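Local coordinates for protein geranylgeranyl pyrophosphate synthase (Corynebacterium glutamicum, PDB 3LK5) that probably makes isoprenoid diphosphates by magnesium-dependent condensation of isopentenyl diphosphate with an allylic diphosphate, at residues E85-V90 against S166-A172; G190-D194 against S210-K215; Q237-L242 against H347-I353; A303-V308 against I320-I324. All coordinates share one frame. Residue numbers count along the deposited sequence, not the author numbering.

In the fold
All four contacts belong to the all-helical polyprenyl synthetase fold, and their chemistry follows their place in it. Contact 2 is deepest, with its centre about 12 Å from that of the chain; it carries the Mg(2+)-binding Asp194, joined to a lysine by a salt bridge. Contact 1 uses the same helix, 170-199, at its start, about 31 Å away between centres, where hydrogen bonds of Glu85 and Ser89 and a bridging water take the place of a salt bridge. Contacts 3 and 4 are apolar. Contact 3, partly buried, packs helix 236-263 against the loop between helices 329-347 and 355-369, whereas contact 4 is a buried helix pair about 51 Å, centre to centre, from contact 1.

Contact 1 (E85-V90 against S166-A172); sequences EKLESV and SGLSAEA
Two helix starts meet here: Lys86 is the N-cap of helix 87-111 and Ser169 that of helix 170-199. The side chain of Glu85, with chi1 and chi2 both m, reaches across as a two-pronged acceptor. Its OE1 accepts from Ser169 N at 2.8 Å and its OE2 from Ser169 OG at 2.5 Å. Ser169, chi1 p, uses OG to accept from Ala172 N at 3.0 Å, the N-cap bond. At the other end Ser89 (chi1 m) donates OG to Ser166 O at 2.8 Å, their CA atoms 4.8 Å apart. Ser166, chi1 p, forms an ST turn, its OG accepting from Leu168 N at 3.2 Å and bonding to Leu163 O. Leu168 (chi1 m, chi2 t) tucks CD2 3.9 Å from Ser89 CB and 3.6 Å from Glu85 OE1. Gly167 (phi 94°, psi 3°) lies so close to Ser89 OG that a CB would clash. One water links Glu85 OE1, Lys86 N and Gly167 O. The carboxylate thus satisfies both the backbone N and the hydroxyl of Ser169.

Contact 2 (G190-D194 against S210-K215); sequences GQLLD and SVNRFK
Segments 190-194 of helix 170-199 and 210-215 of helix 205-231 run nearly antiparallel, their axes 8.6 Å apart at closest approach and crossing at -153°. Gly190 opens the first segment at the tightest point, its CA 4.1 Å from that of Lys215; a CB here would clash with Lys215 N, so the missing side chain lets the backbones close in. The second helix widens into a pi-type turn at 212-215. Gln191 points its CA-to-CB bond away, yet its CG comes within 3.9 Å of Lys215 CG, and its amide makes a weak hydrogen bond to Asp108, a Mg(2+)-binding residue. The pair thus borders the Mg(2+) site, consistent with the active site of the polyprenyl synthetase fold. Leu193, chi1 t and chi2 p, packs CG at 3.6 Å from Val211 CG2 and CD2 at 3.5 Å from Ser210 CB. Asp194, chi1 t, also Mg(2+)-binding but without metal here, receives the nearly extended Lys215 (chi1, chi2 and chi4 t, chi3 145°) in a salt bridge, OD2 to NZ 3.1 Å.

Contact 3 (Q237-L242 against H347-I353); sequences QLIDAL and HLDDVDI
Ala241 sets its methyl against the opening turn of segment 347-353, with CB 3.5 Å from His347 O and 3.6 Å from Val351 CG1. The CA atoms of Ala241 and His347 are 5.4 Å apart, and one helical turn earlier the CA atoms of Leu238 and Val351 are 6.0 Å apart. Val351, chi1 p, turns its CA-to-CB bond toward the helix, and its extended backbone (phi -148°, psi 164°) follows a turn in which Asp350 N bonds to His347 O at 3.2 Å. The arrangement packs helix 236-263 against the connection between helices 329-347 and 355-369 near the C-terminal end of this all-helical fold. Leu238, chi1 t and chi2 p, brings CD1 to 3.8 Å from both Val351 CG1 and Ile353 CG1. Beside it Leu242 (chi1 m, chi2 t) extends CD2 to 4.4 Å from Leu348 CD2 and also 4.4 Å from Ile353 CD1. Leu348 also packs on Leu361 of helix 355-369, while the ring of His347 stacks on that of His244.

Contact 4 (A303-V308 against I320-I324); sequences AIRAGV and ITEHI
The end of helix 298-307 leans on helix 314-326 as the two halves of a helical hairpin, joined by a short connection. Their segments, 303-307 and 320-324, cross at -137° with axes 9.7 Å apart at closest approach, and the nearest CA atoms, 5.5 Å apart, are those of Ile304 and Ile320. The chief bump is Ile320. With chi1 and chi2 both m, its CD1 enters the hollow over the first helix made by Ala303, Ile304 and Gly307, lying 3.1 Å from Ala303 O, 4.2 Å from Ile304 CA and 4.1 Å from Gly307 CA. Gly307 keeps that hollow open, since a CB here would collide with Ile320 CD1. In return Ile304 (chi1 m, chi2 t) pushes between His323 and Ile324, its CG1 3.8 Å from His323 CB and its CD1 4.0 Å from Ile324 CG1. Val308, where the chain leaves the helix, adds CG1 at 4.2 Å from Ile320 CG2, and Ala303 CB approaches His323 CD2 at 4.0 Å on the outer margin. Leu286 and Leu290 of helix 284-296 also touch Ile304, and Ile277 touches both Ile320 and Ile324. Most of these meetings involve aliphatic groups, with the Ala303 carbonyl and the His323 ring as the polar exceptions, and none is a hydrogen bond; the pair rests on close fit and burial.

Contact 1 (E85-V90 against S166-A172)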
# COMPACT_ATOMS: atom_id res chain seq x y z
N GLU A 85 5.89 -26.27 -10.22
CA GLU A 85 5.62 -25.48 -9.01
C GLU A 85 4.71 -26.27 -8.09
O GLU A 85 3.83 -26.99 -8.55
CB GLU A 85 4.95 -24.16 -9.38
CG GLU A 85 5.81 -23.25 -10.24
CD GLU A 85 7.14 -22.88 -9.60
OE1 GLU A 85 7.21 -22.62 -8.37
OE2 GLU A 85 8.15 -22.78 -10.35
N LYS A 86 4.88 -26.09 -6.78
CA LYS A 86 3.96 -26.68 -5.80
C LYS A 86 2.58 -26.10 -5.96
O LYS A 86 2.41 -24.88 -6.08
CB LYS A 86 4.45 -26.44 -4.34
CG LYS A 86 5.81 -27.05 -4.02
CD LYS A 86 6.23 -26.86 -2.54
CE LYS A 86 6.63 -25.39 -2.24
NZ LYS A 86 6.97 -25.19 -0.77
N LEU A 87 1.57 -26.96 -5.86
CA LEU A 87 0.19 -26.52 -6.00
C LEU A 87 -0.19 -25.45 -4.97
O LEU A 87 -0.86 -24.47 -5.27
CB LEU A 87 -0.73 -27.72 -5.84
CG LEU A 87 -2.22 -27.46 -5.71
CD1 LEU A 87 -2.78 -26.78 -6.98
CD2 LEU A 87 -2.89 -28.82 -5.49
N GLU A 88 0.23 -25.66 -3.72
CA GLU A 88 -0.05 -24.74 -2.65
C GLU A 88 0.50 -23.33 -2.97
O GLU A 88 -0.10 -22.30 -2.59
CB GLU A 88 0.64 -25.26 -1.37
CG GLU A 88 0.16 -26.64 -0.92
CD GLU A 88 0.67 -27.86 -1.78
OE1 GLU A 88 1.57 -27.78 -2.64
OE2 GLU A 88 0.13 -28.97 -1.51
N SER A 89 1.67 -23.30 -3.60
CA SER A 89 2.31 -22.00 -3.95
C SER A 89 1.54 -21.28 -5.03
O SER A 89 1.38 -20.05 -4.99
CB SER A 89 3.76 -22.21 -4.40
OG SER A 89 4.52 -22.88 -3.39
N VAL A 90 1.08 -22.03 -6.02
CA VAL A 90 0.23 -21.43 -7.05
C VAL A 90 -1.04 -20.88 -6.47
O VAL A 90 -1.47 -19.75 -6.81
CB VAL A 90 -0.08 -22.46 -8.19
CG1 VAL A 90 -1.01 -21.84 -9.23
CG2 VAL A 90 1.23 -22.95 -8.80
N SER A 166 5.16 -17.34 -1.06
CA SER A 166 4.26 -18.42 -1.49
C SER A 166 4.98 -19.76 -1.62
O SER A 166 4.35 -20.82 -1.55
CB SER A 166 3.64 -18.08 -2.84
OG SER A 166 4.66 -17.86 -3.82
N GLY A 167 6.29 -19.69 -1.87
CA GLY A 167 7.07 -20.89 -2.18
C GLY A 167 7.18 -21.13 -3.68
O GLY A 167 7.76 -22.14 -4.07
N LEU A 168 6.64 -20.23 -4.52
CA LEU A 168 6.98 -20.24 -5.97
C LEU A 168 8.50 -20.18 -6.11
O LEU A 168 9.17 -19.49 -5.33
CB LEU A 168 6.36 -19.03 -6.69
CG LEU A 168 4.83 -19.08 -6.92
CD1 LEU A 168 4.37 -17.81 -7.64
CD2 LEU A 168 4.47 -20.33 -7.76
N SER A 169 9.03 -20.89 -7.09
CA SER A 169 10.45 -20.88 -7.41
C SER A 169 10.90 -19.47 -7.80
O SER A 169 10.07 -18.64 -8.22
CB SER A 169 10.73 -21.84 -8.57
OG SER A 169 10.17 -21.36 -9.79
N ALA A 170 12.20 -19.20 -7.67
CA ALA A 170 12.78 -17.94 -8.16
C ALA A 170 12.38 -17.66 -9.59
O ALA A 170 12.11 -16.52 -9.95
CB ALA A 170 14.27 -17.99 -8.07
N GLU A 171 12.42 -18.71 -10.45
CA GLU A 171 12.10 -18.54 -11.86
C GLU A 171 10.64 -18.12 -12.06
O GLU A 171 10.33 -17.19 -12.84
CB GLU A 171 12.39 -19.84 -12.63
CG GLU A 171 13.89 -20.22 -12.66
CD GLU A 171 14.49 -20.77 -11.33
OE1 GLU A 171 13.80 -21.04 -10.30
OE2 GLU A 171 15.74 -20.96 -11.33
N ALA A 172 9.74 -18.80 -11.35
CA ALA A 172 8.31 -18.47 -11.41
C ALA A 172 8.06 -17.04 -10.89
O ALA A 172 7.33 -16.28 -11.52
CB ALA A 172 7.47 -19.49 -10.58
O HOH W 1 6.71 -23.97 -6.10

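Contact 2 (G190-D194 against S210-K215)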
# COMPACT_ATOMS: atom_id res chain seq x y z
N GLY A 190 -5.95 3.72 -12.86
CA GLY A 190 -7.43 3.73 -13.11
C GLY A 190 -8.27 4.43 -12.04
O GLY A 190 -9.15 5.25 -12.36
N GLN A 191 -8.02 4.14 -10.77
CA GLN A 191 -8.70 4.86 -9.68
C GLN A 191 -8.42 6.35 -9.61
O GLN A 191 -9.34 7.17 -9.31
CB GLN A 191 -8.39 4.21 -8.35
CG GLN A 191 -8.75 2.77 -8.39
CD GLN A 191 -9.33 2.27 -7.12
OE1 GLN A 191 -10.07 1.26 -7.12
NE2 GLN A 191 -8.99 2.91 -5.99
N LEU A 192 -7.18 6.72 -9.89
CA LEU A 192 -6.83 8.14 -9.94
C LEU A 192 -7.64 8.85 -11.03
O LEU A 192 -8.13 9.96 -10.83
CB LEU A 192 -5.32 8.36 -10.16
CG LEU A 192 -4.50 8.17 -8.89
CD1 LEU A 192 -2.99 7.96 -9.22
CD2 LEU A 192 -4.72 9.36 -7.95
N LEU A 193 -7.71 8.23 -12.21
CA LEU A 193 -8.48 8.82 -13.32
C LEU A 193 -9.97 8.96 -12.96
O LEU A 193 -10.61 9.96 -13.32
CB LEU A 193 -8.30 8.02 -14.61
CG LEU A 193 -9.03 8.52 -15.86
CD1 LEU A 193 -8.66 10.00 -16.16
CD2 LEU A 193 -8.63 7.65 -17.01
N ASP A 194 -10.50 7.96 -12.26
CA ASP A 194 -11.92 7.91 -11.82
C ASP A 194 -12.27 9.01 -10.80
O ASP A 194 -13.33 9.66 -10.90
CB ASP A 194 -12.21 6.54 -11.23
CG ASP A 194 -13.68 6.22 -11.19
OD1 ASP A 194 -14.42 6.57 -12.14
OD2 ASP A 194 -14.11 5.57 -10.22
N SER A 210 -11.41 4.71 -20.45
CA SER A 210 -10.08 4.50 -19.89
C SER A 210 -10.14 3.95 -18.49
O SER A 210 -9.38 3.03 -18.14
CB SER A 210 -9.23 5.77 -19.93
OG SER A 210 -9.00 6.16 -21.28
N VAL A 211 -11.03 4.51 -17.68
CA VAL A 211 -11.21 4.01 -16.34
C VAL A 211 -11.59 2.51 -16.39
O VAL A 211 -11.03 1.68 -15.67
CB VAL A 211 -12.28 4.79 -15.58
CG1 VAL A 211 -12.59 4.10 -14.26
CG2 VAL A 211 -11.85 6.26 -15.36
N ASN A 212 -12.56 2.17 -17.26
CA ASN A 212 -12.97 0.77 -17.37
C ASN A 212 -11.81 -0.17 -17.78
O ASN A 212 -11.67 -1.27 -17.23
CB ASN A 212 -14.15 0.61 -18.34
CG ASN A 212 -15.44 1.22 -17.82
OD1 ASN A 212 -16.43 1.43 -18.60
ND2 ASN A 212 -15.49 1.50 -16.53
N ARG A 213 -10.98 0.27 -18.73
CA ARG A 213 -9.85 -0.51 -19.26
C ARG A 213 -8.83 -0.87 -18.15
O ARG A 213 -8.31 -2.00 -18.11
CB ARG A 213 -9.15 0.31 -20.33
CG ARG A 213 -7.93 -0.31 -20.92
CD ARG A 213 -7.34 0.60 -22.02
NE ARG A 213 -6.01 0.11 -22.37
CZ ARG A 213 -5.05 0.80 -22.99
NH1 ARG A 213 -5.23 2.08 -23.35
NH2 ARG A 213 -3.88 0.21 -23.23
N PHE A 214 -8.58 0.12 -17.27
CA PHE A 214 -7.47 0.03 -16.29
C PHE A 214 -7.96 -0.32 -14.89
O PHE A 214 -7.44 -1.26 -14.30
CB PHE A 214 -6.64 1.34 -16.29
CG PHE A 214 -5.85 1.53 -17.54
CD1 PHE A 214 -4.76 0.68 -17.82
CD2 PHE A 214 -6.22 2.49 -18.49
CE1 PHE A 214 -4.00 0.83 -19.02
CE2 PHE A 214 -5.49 2.66 -19.65
CZ PHE A 214 -4.39 1.83 -19.93
N LYS A 215 -8.98 0.39 -14.39
CA LYS A 215 -9.47 0.12 -13.05
C LYS A 215 -10.22 -1.23 -12.98
O LYS A 215 -10.17 -1.90 -11.96
CB LYS A 215 -10.37 1.26 -12.56
CG LYS A 215 -10.94 1.06 -11.15
CD LYS A 215 -11.87 2.22 -10.73
CE LYS A 215 -13.01 1.66 -9.88
NZ LYS A 215 -13.76 2.69 -9.11

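Contact 3 (Q237-L242 against H347-I353)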
# COMPACT_ATOMS: atom_id res chain seq x y z
N GLN A 237 1.90 -16.41 -27.24
CA GLN A 237 0.65 -16.56 -28.00
C GLN A 237 -0.54 -16.82 -27.11
O GLN A 237 -1.62 -16.26 -27.30
CB GLN A 237 0.78 -17.70 -29.05
CG GLN A 237 1.92 -17.43 -30.03
CD GLN A 237 3.33 -17.47 -29.40
OE1 GLN A 237 3.67 -18.40 -28.66
NE2 GLN A 237 4.16 -16.47 -29.72
N LEU A 238 -0.35 -17.69 -26.13
CA LEU A 238 -1.40 -17.99 -25.18
C LEU A 238 -1.69 -16.77 -24.31
O LEU A 238 -2.84 -16.38 -24.14
CB LEU A 238 -1.01 -19.19 -24.30
CG LEU A 238 -2.05 -19.30 -23.16
CD1 LEU A 238 -3.30 -20.02 -23.64
CD2 LEU A 238 -1.48 -19.98 -22.00
N ILE A 239 -0.64 -16.14 -23.79
CA ILE A 239 -0.82 -14.93 -22.98
C ILE A 239 -1.56 -13.84 -23.79
O ILE A 239 -2.41 -13.11 -23.26
CB ILE A 239 0.55 -14.42 -22.44
CG1 ILE A 239 1.04 -15.37 -21.33
CG2 ILE A 239 0.39 -13.00 -21.89
CD1 ILE A 239 2.47 -15.06 -20.77
N ASP A 240 -1.21 -13.71 -25.07
CA ASP A 240 -1.88 -12.70 -25.90
C ASP A 240 -3.39 -12.94 -26.01
O ASP A 240 -4.21 -12.00 -25.88
CB ASP A 240 -1.24 -12.65 -27.30
CG ASP A 240 -1.47 -11.33 -27.97
OD1 ASP A 240 -2.25 -11.28 -28.94
OD2 ASP A 240 -0.90 -10.32 -27.50
N ALA A 241 -3.76 -14.20 -26.25
CA ALA A 241 -5.19 -14.55 -26.35
C ALA A 241 -5.93 -14.28 -25.05
O ALA A 241 -7.04 -13.74 -25.08
CB ALA A 241 -5.36 -15.98 -26.77
N LEU A 242 -5.32 -14.66 -23.91
CA LEU A 242 -5.92 -14.41 -22.59
C LEU A 242 -6.07 -12.92 -22.26
O LEU A 242 -7.10 -12.47 -21.68
CB LEU A 242 -5.06 -15.10 -21.51
CG LEU A 242 -4.99 -16.63 -21.64
CD1 LEU A 242 -4.09 -17.20 -20.49
CD2 LEU A 242 -6.37 -17.29 -21.65
N HIS A 347 -11.57 -14.66 -28.93
CA HIS A 347 -10.15 -14.73 -28.59
C HIS A 347 -9.67 -16.06 -28.02
O HIS A 347 -8.54 -16.46 -28.27
CB HIS A 347 -9.73 -13.55 -27.70
CG HIS A 347 -9.66 -12.25 -28.44
ND1 HIS A 347 -8.69 -12.00 -29.39
CD2 HIS A 347 -10.42 -11.14 -28.37
CE1 HIS A 347 -8.86 -10.78 -29.87
NE2 HIS A 347 -9.91 -10.24 -29.27
N LEU A 348 -10.52 -16.77 -27.30
CA LEU A 348 -10.17 -18.10 -26.79
C LEU A 348 -9.97 -19.19 -27.85
O LEU A 348 -9.34 -20.22 -27.57
CB LEU A 348 -11.21 -18.59 -25.79
CG LEU A 348 -11.46 -17.71 -24.58
CD1 LEU A 348 -12.63 -18.30 -23.79
CD2 LEU A 348 -10.18 -17.61 -23.75
N ASP A 349 -10.51 -18.98 -29.05
CA ASP A 349 -10.38 -19.97 -30.12
C ASP A 349 -9.09 -19.78 -30.88
O ASP A 349 -8.80 -20.54 -31.80
CB ASP A 349 -11.53 -19.83 -31.13
CG ASP A 349 -12.89 -19.94 -30.49
OD1 ASP A 349 -13.05 -20.75 -29.56
OD2 ASP A 349 -13.81 -19.20 -30.92
N ASP A 350 -8.32 -18.76 -30.49
CA ASP A 350 -7.13 -18.37 -31.25
C ASP A 350 -5.87 -19.14 -30.87
O ASP A 350 -4.84 -19.00 -31.52
CB ASP A 350 -6.89 -16.85 -31.13
CG ASP A 350 -7.85 -16.06 -32.01
OD1 ASP A 350 -8.54 -16.65 -32.87
OD2 ASP A 350 -7.92 -14.83 -31.86
N VAL A 351 -5.95 -19.94 -29.81
CA VAL A 351 -4.82 -20.73 -29.35
C VAL A 351 -5.40 -22.00 -28.75
O VAL A 351 -6.60 -22.07 -28.48
CB VAL A 351 -3.97 -19.93 -28.29
CG1 VAL A 351 -4.82 -19.57 -27.09
CG2 VAL A 351 -2.73 -20.71 -27.88
N ASP A 352 -4.56 -23.01 -28.56
CA ASP A 352 -5.03 -24.24 -27.97
C ASP A 352 -5.09 -24.11 -26.45
O ASP A 352 -4.10 -23.75 -25.80
CB ASP A 352 -4.17 -25.44 -28.38
CG ASP A 352 -4.70 -26.75 -27.82
OD1 ASP A 352 -5.93 -27.00 -27.93
OD2 ASP A 352 -3.89 -27.52 -27.25
N ILE A 353 -6.26 -24.41 -25.89
CA ILE A 353 -6.51 -24.38 -24.44
C ILE A 353 -7.23 -25.69 -24.10
O ILE A 353 -8.09 -26.11 -24.87
CB ILE A 353 -7.41 -23.16 -24.09
CG1 ILE A 353 -6.60 -21.87 -24.16
CG2 ILE A 353 -8.05 -23.29 -22.70
CD1 ILE A 353 -7.47 -20.64 -24.24

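Contact 4 (A303-V308 against I320-I324)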
# COMPACT_ATOMS: atom_id res chain seq x y z
N ALA A 303 -32.05 18.04 -15.26
CA ALA A 303 -32.47 17.19 -14.12
C ALA A 303 -31.46 16.08 -13.79
O ALA A 303 -31.13 15.88 -12.61
CB ALA A 303 -33.88 16.61 -14.36
N ILE A 304 -30.93 15.40 -14.80
CA ILE A 304 -29.83 14.42 -14.58
C ILE A 304 -28.55 15.07 -14.01
O ILE A 304 -27.98 14.62 -12.99
CB ILE A 304 -29.48 13.61 -15.86
CG1 ILE A 304 -30.71 12.82 -16.37
CG2 ILE A 304 -28.33 12.63 -15.60
CD1 ILE A 304 -30.52 12.30 -17.79
N ARG A 305 -28.10 16.14 -14.66
CA ARG A 305 -26.93 16.90 -14.17
C ARG A 305 -27.08 17.40 -12.74
O ARG A 305 -26.14 17.29 -11.94
CB ARG A 305 -26.63 18.07 -15.08
CG ARG A 305 -25.71 17.68 -16.17
CD ARG A 305 -25.37 18.83 -17.06
NE ARG A 305 -24.67 18.28 -18.20
CZ ARG A 305 -25.16 18.20 -19.43
NH1 ARG A 305 -24.43 17.63 -20.37
NH2 ARG A 305 -26.36 18.70 -19.72
N ALA A 306 -28.25 17.93 -12.41
CA ALA A 306 -28.50 18.51 -11.10
C ALA A 306 -28.59 17.44 -10.04
O ALA A 306 -28.25 17.67 -8.88
CB ALA A 306 -29.77 19.35 -11.11
N GLY A 307 -29.04 16.25 -10.44
CA GLY A 307 -29.38 15.21 -9.49
C GLY A 307 -28.28 14.21 -9.14
O GLY A 307 -28.22 13.76 -8.01
N VAL A 308 -27.42 13.87 -10.09
CA VAL A 308 -26.43 12.79 -9.86
C VAL A 308 -25.41 13.15 -8.79
O VAL A 308 -24.77 14.21 -8.84
CB VAL A 308 -25.69 12.32 -11.13
CG1 VAL A 308 -26.68 11.66 -12.11
CG2 VAL A 308 -24.90 13.46 -11.79
N ILE A 320 -34.49 10.39 -11.80
CA ILE A 320 -33.27 10.56 -12.60
C ILE A 320 -33.06 9.30 -13.46
O ILE A 320 -32.68 9.37 -14.64
CB ILE A 320 -32.01 10.71 -11.71
CG1 ILE A 320 -32.06 11.95 -10.79
CG2 ILE A 320 -30.71 10.65 -12.54
CD1 ILE A 320 -32.39 13.26 -11.44
N THR A 321 -33.29 8.15 -12.84
CA THR A 321 -33.10 6.87 -13.51
C THR A 321 -34.00 6.74 -14.74
O THR A 321 -33.54 6.31 -15.82
CB THR A 321 -33.33 5.72 -12.54
OG1 THR A 321 -32.32 5.77 -11.53
CG2 THR A 321 -33.22 4.41 -13.28
N GLU A 322 -35.27 7.12 -14.59
CA GLU A 322 -36.21 7.09 -15.73
C GLU A 322 -35.80 8.09 -16.83
O GLU A 322 -35.96 7.79 -18.01
CB GLU A 322 -37.69 7.27 -15.30
CG GLU A 322 -38.29 6.08 -14.49
CD GLU A 322 -38.01 4.69 -15.13
OE1 GLU A 322 -37.97 4.57 -16.37
OE2 GLU A 322 -37.82 3.70 -14.39
N HIS A 323 -35.26 9.25 -16.44
CA HIS A 323 -34.75 10.21 -17.44
C HIS A 323 -33.60 9.54 -18.22
O HIS A 323 -33.56 9.64 -19.44
CB HIS A 323 -34.27 11.53 -16.82
CG HIS A 323 -35.37 12.47 -16.40
ND1 HIS A 323 -36.38 12.88 -17.24
CD2 HIS A 323 -35.56 13.14 -15.24
CE1 HIS A 323 -37.18 13.71 -16.60
NE2 HIS A 323 -36.69 13.92 -15.39
N ILE A 324 -32.69 8.86 -17.51
CA ILE A 324 -31.62 8.13 -18.16
C ILE A 324 -32.14 7.07 -19.13
O ILE A 324 -31.72 7.02 -20.29
CB ILE A 324 -30.63 7.50 -17.10
CG1 ILE A 324 -29.84 8.61 -16.42
CG2 ILE A 324 -29.66 6.48 -17.76
CD1 ILE A 324 -29.07 8.15 -15.15